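Side-chain contacts in CocE/NonD family hydrolase (Staphylococcus aureus subsp. aureus COL, PDB 3III), which probably acts as an alpha/beta-fold hydrolase of the CocE/NonD family, related to X-Pro dipeptidyl-peptidases and cutting ester or amide bonds, its natural substrate unknown: residues T211-Y214 / R215-Q219; N522-G526 / M527-Y531; C265-W268 / S269-G272. All coordinates share one frame; numbering follows the deposited sequence.

Contact 1 of 3, residues T211-Y214 / R215-Q219; sequences TGFY and RFWTQ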
ATOM      1  N   THR A 211       8.074  14.614   2.834  1.00  8.39           N
ATOM      2  CA  THR A 211       8.905  15.082   3.940  1.00  8.26           C
ATOM      3  C   THR A 211       8.408  14.525   5.301  1.00  9.84           C
ATOM      4  O   THR A 211       8.972  14.819   6.397  1.00 10.73           O
ATOM      5  CB  THR A 211       8.897  16.583   3.985  1.00  9.21           C
ATOM      6  OG1 THR A 211       7.565  17.055   4.237  1.00  7.63           O
ATOM      7  CG2 THR A 211       9.465  17.150   2.693  1.00  7.88           C
ATOM      8  N   GLY A 212       7.375  13.714   5.230  1.00  9.02           N
ATOM      9  CA  GLY A 212       6.807  13.122   6.413  1.00 10.23           C
ATOM     10  C   GLY A 212       7.120  11.664   6.574  1.00  9.34           C
ATOM     11  O   GLY A 212       8.283  11.303   6.869  1.00 10.23           O
ATOM     12  N   PHE A 213       6.114  10.825   6.334  1.00  9.63           N
ATOM     13  CA  PHE A 213       6.247   9.380   6.510  1.00  9.69           C
ATOM     14  C   PHE A 213       7.541   8.751   5.950  1.00  9.59           C
ATOM     15  O   PHE A 213       8.230   8.001   6.660  1.00  8.72           O
ATOM     16  CB  PHE A 213       5.066   8.604   5.949  1.00  9.73           C
ATOM     17  CG  PHE A 213       5.211   7.151   6.146  1.00 11.46           C
ATOM     18  CD1 PHE A 213       4.925   6.575   7.371  1.00 11.27           C
ATOM     19  CD2 PHE A 213       5.687   6.354   5.126  1.00 11.06           C
ATOM     20  CE1 PHE A 213       5.104   5.185   7.557  1.00 12.18           C
ATOM     21  CE2 PHE A 213       5.834   4.983   5.295  1.00 12.88           C
ATOM     22  CZ  PHE A 213       5.543   4.402   6.514  1.00  9.25           C
ATOM     23  N   TYR A 214       7.890   9.102   4.712  1.00  9.65           N
ATOM     24  CA  TYR A 214       9.119   8.561   4.087  1.00  8.33           C
ATOM     25  C   TYR A 214      10.352   8.724   4.961  1.00  8.34           C
ATOM     26  O   TYR A 214      11.176   7.783   5.122  1.00  9.35           O
ATOM     27  CB  TYR A 214       9.366   9.219   2.748  1.00  8.38           C
ATOM     28  CG  TYR A 214      10.651   8.769   2.062  1.00  7.52           C
ATOM     29  CD1 TYR A 214      10.707   7.542   1.395  1.00  8.93           C
ATOM     30  CD2 TYR A 214      11.824   9.554   2.118  1.00  9.97           C
ATOM     31  CE1 TYR A 214      11.890   7.133   0.785  1.00  9.59           C
ATOM     32  CE2 TYR A 214      12.994   9.166   1.532  1.00  7.40           C
ATOM     33  CZ  TYR A 214      13.010   7.942   0.822  1.00  9.12           C
ATOM     34  OH  TYR A 214      14.192   7.554   0.219  1.00 11.06           O
ATOM     35  N   ARG A 215      10.506   9.918   5.485  1.00  8.53           N
ATOM     36  CA  ARG A 215      11.626  10.261   6.330  1.00  9.05           C
ATOM     37  C   ARG A 215      11.496   9.641   7.707  1.00 10.23           C
ATOM     38  O   ARG A 215      12.459   9.135   8.250  1.00 11.58           O
ATOM     39  CB  ARG A 215      11.814  11.774   6.401  1.00  9.40           C
ATOM     40  CG  ARG A 215      12.038  12.401   5.058  1.00  8.16           C
ATOM     41  CD  ARG A 215      12.295  13.905   5.081  1.00 10.04           C
ATOM     42  NE  ARG A 215      12.531  14.356   3.702  1.00  9.56           N
ATOM     43  CZ  ARG A 215      12.770  15.606   3.352  1.00 11.42           C
ATOM     44  NH1 ARG A 215      12.762  16.576   4.255  1.00  9.26           N
ATOM     45  NH2 ARG A 215      13.017  15.889   2.085  1.00 11.39           N
ATOM     46  N   PHE A 216      10.298   9.628   8.254  1.00 11.09           N
ATOM     47  CA  PHE A 216      10.025   8.966   9.537  1.00 12.02           C
ATOM     48  C   PHE A 216      10.378   7.455   9.479  1.00 11.74           C
ATOM     49  O   PHE A 216      11.054   6.880  10.374  1.00 12.42           O
ATOM     50  CB  PHE A 216       8.554   9.146   9.815  1.00 13.45           C
ATOM     51  CG  PHE A 216       8.000   8.258  10.918  1.00 15.83           C
ATOM     52  CD1 PHE A 216       8.256   8.563  12.248  1.00 21.96           C
ATOM     53  CD2 PHE A 216       7.173   7.179  10.624  1.00 21.10           C
ATOM     54  CE1 PHE A 216       7.713   7.767  13.255  1.00 20.92           C
ATOM     55  CE2 PHE A 216       6.622   6.420  11.621  1.00 21.60           C
ATOM     56  CZ  PHE A 216       6.908   6.718  12.933  1.00 19.35           C
ATOM     57  N   TRP A 217       9.994   6.855   8.370  1.00 11.16           N
ATOM     58  CA  TRP A 217      10.192   5.440   8.115  1.00 11.48           C
ATOM     59  C   TRP A 217      11.684   5.177   7.985  1.00 12.73           C
ATOM     60  O   TRP A 217      12.235   4.239   8.599  1.00 11.01           O
ATOM     61  CB  TRP A 217       9.436   5.077   6.836  1.00 12.26           C
ATOM     62  CG  TRP A 217       9.738   3.754   6.309  1.00 11.39           C
ATOM     63  CD1 TRP A 217       9.315   2.574   6.804  1.00 12.26           C
ATOM     64  CD2 TRP A 217      10.542   3.450   5.160  1.00  9.77           C
ATOM     65  NE1 TRP A 217       9.823   1.544   6.055  1.00 15.80           N
ATOM     66  CE2 TRP A 217      10.579   2.056   5.036  1.00 10.43           C
ATOM     67  CE3 TRP A 217      11.246   4.219   4.234  1.00 11.82           C
ATOM     68  CZ2 TRP A 217      11.262   1.409   4.003  1.00 10.46           C
ATOM     69  CZ3 TRP A 217      11.922   3.565   3.197  1.00 12.99           C
ATOM     70  CH2 TRP A 217      11.945   2.191   3.106  1.00 10.28           C
ATOM     71  N   THR A 218      12.340   5.975   7.152  1.00 12.52           N
ATOM     72  CA  THR A 218      13.766   5.790   6.957  1.00 13.48           C
ATOM     73  C   THR A 218      14.526   5.915   8.274  1.00 13.96           C
ATOM     74  O   THR A 218      15.369   5.073   8.595  1.00 14.95           O
ATOM     75  CB  THR A 218      14.371   6.788   5.954  1.00 13.30           C
ATOM     76  OG1 THR A 218      13.726   6.638   4.691  1.00 13.51           O
ATOM     77  CG2 THR A 218      15.876   6.467   5.812  1.00 13.61           C
ATOM     78  N   GLN A 219      14.238   6.977   9.021  1.00 13.57           N
ATOM     79  CA  GLN A 219      14.872   7.228  10.303  1.00 15.12           C
ATOM     80  C   GLN A 219      14.645   6.114  11.308  1.00 14.16           C
ATOM     81  O   GLN A 219      15.544   5.754  12.078  1.00 13.28           O
ATOM     82  CB  GLN A 219      14.411   8.577  10.870  1.00 15.21           C
ATOM     83  CG  GLN A 219      15.086   9.640  10.091  1.00 22.29           C
ATOM     84  CD  GLN A 219      14.521  11.012  10.300  1.00 29.52           C
ATOM     85  OE1 GLN A 219      13.383  11.198  10.776  1.00 36.14           O
ATOM     86  NE2 GLN A 219      15.305  11.989   9.929  1.00 29.87           N
TER
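The carbonyl oxygen of Tyr214 is gripped twice by Thr218, whose N and OG1 reach it from opposite faces of the carbonyl plane, OG1 at 2.8 Å and N at 3.0 Å. Threonine suits this place in a helix: with chi1 at -59° its OG1 lies beside its own backbone N and turns back on the preceding turn. The same OG1 sits over the centre of the Tyr214 ring. Gly212 is the N-cap, its phi and psi both -106°, a pair that residues with a CB disfavour, and its O receives Phe216 N at 3.0 Å, a nearly straight bond. One turn on, Trp217 places CB over a face of the Phe213 ring, 4.1 Å from its centroid, while the indole five-membered ring runs nearly parallel to that ring but barely overlaps it. Arg215 extends back alongside Thr211, whose methyl CG2 lies over one guanidinium face, 3.7 Å from CZ; Glu535 and Gln238 hold the polar end. Tyr214 packs against helix 198-203 and binds Leu234 O through its hydroxyl at helix 234-240, while Trp217 stacks on Trp138, ahead of helix 140-154, and bonds through NE1 to Tyr76, just beyond strand 67-74.

Contact 2 of 3, residues N522-G526 / M527-Y531; sequences NSTPG and MKTRY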
ATOM      1  N   ASN A 522      -2.598  14.555  11.200  1.00 16.22           N
ATOM      2  CA  ASN A 522      -2.490  13.125  11.194  1.00 14.38           C
ATOM      3  C   ASN A 522      -3.117  12.597  12.508  1.00 14.67           C
ATOM      4  O   ASN A 522      -3.686  13.365  13.299  1.00 14.44           O
ATOM      5  CB  ASN A 522      -1.006  12.747  11.012  1.00 14.43           C
ATOM      6  CG  ASN A 522      -0.134  13.095  12.210  1.00 15.31           C
ATOM      7  OD1 ASN A 522      -0.617  13.301  13.334  1.00 14.71           O
ATOM      8  ND2 ASN A 522       1.181  13.140  11.975  1.00 16.49           N
ATOM      9  N   SER A 523      -2.967  11.303  12.764  1.00 13.32           N
ATOM     10  CA  SER A 523      -3.578  10.657  13.919  1.00 14.05           C
ATOM     11  C   SER A 523      -2.568  10.371  14.997  1.00 14.81           C
ATOM     12  O   SER A 523      -2.888   9.622  15.913  1.00 16.50           O
ATOM     13  CB  SER A 523      -4.302   9.340  13.503  1.00 14.88           C
ATOM     14  OG  SER A 523      -3.522   8.470  12.674  1.00 11.63           O
ATOM     15  N   THR A 524      -1.345  10.936  14.896  1.00 14.30           N
ATOM     16  CA  THR A 524      -0.301  10.764  15.910  1.00 14.75           C
ATOM     17  C   THR A 524       0.443  12.124  16.074  1.00 15.76           C
ATOM     18  O   THR A 524       1.564  12.272  15.578  1.00 14.74           O
ATOM     19  CB  THR A 524       0.735   9.656  15.509  1.00 13.96           C
ATOM     20  OG1 THR A 524       1.375  10.013  14.270  1.00 14.02           O
ATOM     21  CG2 THR A 524       0.041   8.306  15.281  1.00 14.25           C
ATOM     22  N   PRO A 525      -0.216  13.123  16.708  1.00 17.00           N
ATOM     23  CA  PRO A 525       0.430  14.446  16.872  1.00 17.48           C
ATOM     24  C   PRO A 525       1.854  14.289  17.441  1.00 17.72           C
ATOM     25  O   PRO A 525       2.080  13.502  18.352  1.00 16.73           O
ATOM     26  CB  PRO A 525      -0.506  15.196  17.850  1.00 18.38           C
ATOM     27  CG  PRO A 525      -1.893  14.544  17.655  1.00 19.34           C
ATOM     28  CD  PRO A 525      -1.569  13.053  17.313  1.00 17.25           C
ATOM     29  N   GLY A 526       2.806  15.004  16.855  1.00 18.47           N
ATOM     30  CA  GLY A 526       4.216  14.869  17.214  1.00 18.50           C
ATOM     31  C   GLY A 526       5.052  13.775  16.543  1.00 17.98           C
ATOM     32  O   GLY A 526       6.269  13.696  16.783  1.00 17.82           O
HETATM   33  N   MSE A 527       4.406  12.949  15.717  0.70 17.07           N
HETATM   34  CA  MSE A 527       5.063  11.857  15.028  0.70 17.19           C
HETATM   35  C   MSE A 527       4.576  11.775  13.607  0.70 15.46           C
HETATM   36  O   MSE A 527       3.371  11.785  13.364  0.70 13.92           O
HETATM   37  CB  MSE A 527       4.767  10.555  15.731  0.70 18.37           C
HETATM   38  CG  MSE A 527       5.458   9.389  15.143  0.70 20.97           C
HETATM   39 SE   MSE A 527       5.057   7.805  16.228  0.70 33.28          SE
HETATM   40  CE  MSE A 527       6.024   8.382  17.848  0.70 22.73           C
ATOM     41  N   LYS A 528       5.525  11.708  12.672  1.00 14.06           N
ATOM     42  CA  LYS A 528       5.216  11.868  11.254  1.00 12.85           C
ATOM     43  C   LYS A 528       4.788  10.554  10.591  1.00 11.37           C
ATOM     44  O   LYS A 528       5.439  10.065   9.670  1.00 10.74           O
ATOM     45  CB  LYS A 528       6.398  12.541  10.514  1.00 12.75           C
ATOM     46  CG  LYS A 528       6.566  14.055  10.899  1.00 13.92           C
ATOM     47  CD  LYS A 528       7.879  14.663  10.302  1.00 19.63           C
ATOM     48  CE  LYS A 528       7.978  16.233  10.498  1.00 21.10           C
ATOM     49  NZ  LYS A 528       9.437  16.692  10.630  1.00 19.55           N
ATOM     50  N   THR A 529       3.650  10.022  11.030  1.00  9.64           N
ATOM     51  CA  THR A 529       3.144   8.769  10.448  1.00  9.19           C
ATOM     52  C   THR A 529       2.448   8.960   9.101  1.00  8.88           C
ATOM     53  O   THR A 529       2.321   8.004   8.345  1.00  7.37           O
ATOM     54  CB  THR A 529       2.146   8.044  11.399  1.00  9.77           C
ATOM     55  OG1 THR A 529       1.078   8.919  11.666  1.00  8.73           O
ATOM     56  CG2 THR A 529       2.823   7.622  12.696  1.00  7.13           C
ATOM     57  N   ARG A 530       2.017  10.196   8.805  1.00  8.17           N
ATOM     58  CA  ARG A 530       1.383  10.486   7.524  1.00  7.54           C
ATOM     59  C   ARG A 530       2.393  11.127   6.574  1.00  7.62           C
ATOM     60  O   ARG A 530       3.416  11.689   7.005  1.00  6.27           O
ATOM     61  CB  ARG A 530       0.172  11.354   7.782  1.00  7.54           C
ATOM     62  CG  ARG A 530      -0.732  11.589   6.612  1.00  7.61           C
ATOM     63  CD  ARG A 530      -1.940  12.368   7.027  1.00 10.00           C
ATOM     64  NE  ARG A 530      -2.758  12.584   5.855  1.00  8.01           N
ATOM     65  CZ  ARG A 530      -3.212  13.759   5.447  1.00 10.61           C
ATOM     66  NH1 ARG A 530      -3.024  14.853   6.162  1.00 13.61           N
ATOM     67  NH2 ARG A 530      -3.860  13.834   4.321  1.00  8.68           N
ATOM     68  N   TYR A 531       2.137  11.045   5.263  1.00  7.89           N
ATOM     69  CA  TYR A 531       2.917  11.880   4.308  1.00  7.72           C
ATOM     70  C   TYR A 531       2.816  13.346   4.721  1.00  7.83           C
ATOM     71  O   TYR A 531       1.819  13.741   5.347  1.00  8.49           O
ATOM     72  CB  TYR A 531       2.478  11.648   2.838  1.00  8.08           C
ATOM     73  CG  TYR A 531       0.977  11.774   2.632  1.00  6.79           C
ATOM     74  CD1 TYR A 531       0.333  12.994   2.813  1.00  6.29           C
ATOM     75  CD2 TYR A 531       0.201  10.658   2.292  1.00  7.01           C
ATOM     76  CE1 TYR A 531      -1.055  13.116   2.626  1.00  8.48           C
ATOM     77  CE2 TYR A 531      -1.196  10.767   2.105  1.00  8.44           C
ATOM     78  CZ  TYR A 531      -1.821  11.993   2.298  1.00  8.48           C
ATOM     79  OH  TYR A 531      -3.212  12.080   2.057  1.00 11.44           O
TER
HETATM   80  O   HOH W   1       2.877  13.098   9.400  1.00  9.74           O
HETATM   81  O   HOH W   2      -1.446   9.593  10.619  1.00 11.92           O
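Two threonine hydroxyls meet tip to tip in the middle of an irregular loop, Thr524 OG1 lying 2.8 Å from Thr529 OG1, and that same Thr524 oxygen gives its proton to the backbone O of Met527, also at 2.8 Å. The latter bond comes from above the carbonyl plane, 42° out of it, rather than along a lone pair. A torsion near 60° in both threonines sets each OG1 between its own backbone N and carbonyl carbon, where it faces the other strip of chain, and Thr524 CG2 and Thr529 CG2 lie 3.9 Å apart beside the hydroxyl pair. Water 2 extends the polar chain, hydrogen-bonded to Thr529 OG1 and taking the proton of Ser523 N.

The backbone between the threonines folds as a type II beta turn from Thr524 to Met527, closed by Met527 N to Thr524 O at 2.9 Å. Pro525 fixes the second position, and Gly526 accepts the positive phi of the third, where a beta carbon would press on the preceding carbonyl. Just upstream, Asn522 OD1 accepts from Thr524 N, an Asx turn, with the donor well above the amide carbonyl plane.

At the nitrogen end of the same amide, Asn522 ND2 hands a proton to water 1, which in turn donates to Arg530 O. Asn522 CB touches Arg530 CB at 3.7 Å. Arg530 runs extended from CG to NE, which carries its guanidinium to Gly521 O and Val519 O; the CG methylene lies over the centre of the Tyr531 ring.

Contact 3 of 3, residues C265-W268 / S269-G272; sequences CASW and STQG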
ATOM      1  N   CYS A 265      -4.003  -7.967  -1.459  1.00  7.22           N
ATOM      2  CA  CYS A 265      -4.954  -7.031  -0.844  1.00  7.88           C
ATOM      3  C   CYS A 265      -4.482  -5.623  -1.167  1.00  7.53           C
ATOM      4  O   CYS A 265      -3.288  -5.307  -1.007  1.00  7.22           O
ATOM      5  CB  CYS A 265      -5.081  -7.235   0.665  1.00  8.22           C
ATOM      6  SG  CYS A 265      -6.066  -5.946   1.411  1.00 11.82           S
ATOM      7  N   ALA A 266      -5.418  -4.808  -1.650  1.00  8.22           N
ATOM      8  CA  ALA A 266      -5.318  -3.343  -1.760  1.00  8.61           C
ATOM      9  C   ALA A 266      -6.380  -2.691  -0.879  1.00  9.84           C
ATOM     10  O   ALA A 266      -7.414  -3.308  -0.581  1.00 10.47           O
ATOM     11  CB  ALA A 266      -5.526  -2.874  -3.215  1.00  7.97           C
ATOM     12  N   SER A 267      -6.167  -1.438  -0.499  1.00  9.33           N
ATOM     13  CA  SER A 267      -7.141  -0.751   0.325  1.00  9.04           C
ATOM     14  C   SER A 267      -7.328   0.653  -0.199  1.00  8.76           C
ATOM     15  O   SER A 267      -6.364   1.332  -0.508  1.00  9.17           O
ATOM     16  CB  SER A 267      -6.704  -0.709   1.772  1.00 10.46           C
ATOM     17  OG  SER A 267      -7.674  -0.095   2.593  1.00 12.82           O
ATOM     18  N   TRP A 268      -8.580   1.094  -0.263  1.00  7.77           N
ATOM     19  CA  TRP A 268      -8.875   2.486  -0.527  1.00  8.80           C
ATOM     20  C   TRP A 268      -8.283   3.423   0.567  1.00  8.93           C
ATOM     21  O   TRP A 268      -8.172   4.623   0.337  1.00  9.93           O
ATOM     22  CB  TRP A 268     -10.380   2.709  -0.577  1.00  8.21           C
ATOM     23  CG  TRP A 268     -11.169   1.740  -1.360  1.00  7.62           C
ATOM     24  CD1 TRP A 268     -12.289   1.101  -0.943  1.00  8.85           C
ATOM     25  CD2 TRP A 268     -10.981   1.375  -2.743  1.00  5.75           C
ATOM     26  NE1 TRP A 268     -12.817   0.357  -1.973  1.00  9.94           N
ATOM     27  CE2 TRP A 268     -12.028   0.497  -3.085  1.00  7.17           C
ATOM     28  CE3 TRP A 268     -10.026   1.696  -3.714  1.00  8.20           C
ATOM     29  CZ2 TRP A 268     -12.174  -0.038  -4.364  1.00  7.68           C
ATOM     30  CZ3 TRP A 268     -10.168   1.159  -5.004  1.00  8.30           C
ATOM     31  CH2 TRP A 268     -11.252   0.308  -5.310  1.00  7.25           C
ATOM     32  N   SER A 269      -7.961   2.894   1.734  1.00  8.72           N
ATOM     33  CA  SER A 269      -7.569   3.685   2.919  1.00  9.00           C
ATOM     34  C   SER A 269      -6.024   4.002   3.047  1.00  9.44           C
ATOM     35  O   SER A 269      -5.581   4.598   4.052  1.00  8.61           O
ATOM     36  CB  SER A 269      -7.955   2.907   4.158  1.00  9.79           C
ATOM     37  OG  SER A 269      -9.255   2.284   4.043  1.00 11.75           O
ATOM     38  N   THR A 270      -5.253   3.590   2.047  0.55  9.44           N
ATOM     39  CA  THR A 270      -3.780   3.669   2.114  0.55  9.16           C
ATOM     40  C   THR A 270      -3.211   4.467   0.905  0.55  9.72           C
ATOM     41  O   THR A 270      -2.069   4.252   0.424  0.55  9.25           O
ATOM     42  CB  THR A 270      -3.201   2.268   2.245  0.55 10.79           C
ATOM     43  OG1 THR A 270      -3.436   1.538   1.036  0.55 11.57           O
ATOM     44  CG2 THR A 270      -3.844   1.503   3.407  0.55  7.47           C
ATOM     45  N   GLN A 271      -4.011   5.417   0.427  1.00  8.35           N
ATOM     46  CA  GLN A 271      -3.592   6.281  -0.708  1.00  9.08           C
ATOM     47  C   GLN A 271      -2.482   7.156  -0.205  1.00  8.70           C
ATOM     48  O   GLN A 271      -2.636   7.832   0.835  1.00 11.22           O
ATOM     49  CB  GLN A 271      -4.761   7.100  -1.239  1.00  8.52           C
ATOM     50  CG  GLN A 271      -5.888   6.282  -1.824  1.00  9.18           C
ATOM     51  CD  GLN A 271      -7.080   7.170  -2.238  1.00 10.27           C
ATOM     52  OE1 GLN A 271      -6.904   8.192  -2.909  1.00  9.94           O
ATOM     53  NE2 GLN A 271      -8.261   6.847  -1.735  1.00 12.13           N
ATOM     54  N   GLY A 272      -1.337   7.084  -0.869  1.00  9.04           N
ATOM     55  CA  GLY A 272      -0.126   7.769  -0.442  1.00  7.74           C
ATOM     56  C   GLY A 272       0.961   6.869   0.070  1.00  9.54           C
ATOM     57  O   GLY A 272       2.104   7.306   0.290  1.00  9.02           O
TER
HETATM   58  O   HOH W   3      -6.609   6.474   1.396  1.00  6.61           O
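Ser267 OG accepts the backbone N-H of Ser269 at 3.1 Å, an ST turn that bends the chain directly after strand 262-267, one of the parallel strands at the heart of the alpha/beta-hydrolase sheet. The side chain is placed for this by a chi1 of -177°, which holds OG opposite its own backbone N and lets it swing forward over the next residues; its own proton can then go to His295 O on the adjacent strand. A small hydroxyl residue suits so buried a corner, since it ties the bend at little cost in volume. Ser269 OG lies 3.2 Å from Ser267 OG, and it is hydrogen-bonded to Arg297 O, just past strand 290-295.

The indole of Trp268 meets the ring of Phe279, and its NE1 reaches Glu336 O. The carbonyl of Trp268 faces Gln271. That glutamine is extended beyond CG, long enough for its amide to come back: NE2 meets Trp268 O at 3.0 Å, within both the carbonyl plane and its own amide plane, the N-H...O angle being 161°. The amide is pinned at both ends, for NE2 also bonds to Val452 O and OE1 accepts from Thr454 N, both on strand 447-458 of the C-terminal, non-catalytic part of the chain. Beside this, water 3 takes the proton of Gln271 N at 3.0 Å.

Overall arrangement
The three contacts line the meeting of the hydrolase domain with the C-terminal domain. Contact 1 and contact 2 have centres 10 Å apart and touch directly: Phe213 N, at the start of helix 213-224, lies 2.9 Å from Arg530 O, a probable hydrogen bond, and Phe216 CB packs on Lys528 O at 3.3 Å. The side chain of Phe216 and, in one of its two conformers, that of Met527 come within about 4 Å of a bound palmitic acid, so helix and loop together border its site. Contact 3 stands back, its centre about 17 Å from that of contact 2; even so, Tyr531 CE2 rests 3.5 Å from Gln271 O. Contacts 1 and 3 do not touch.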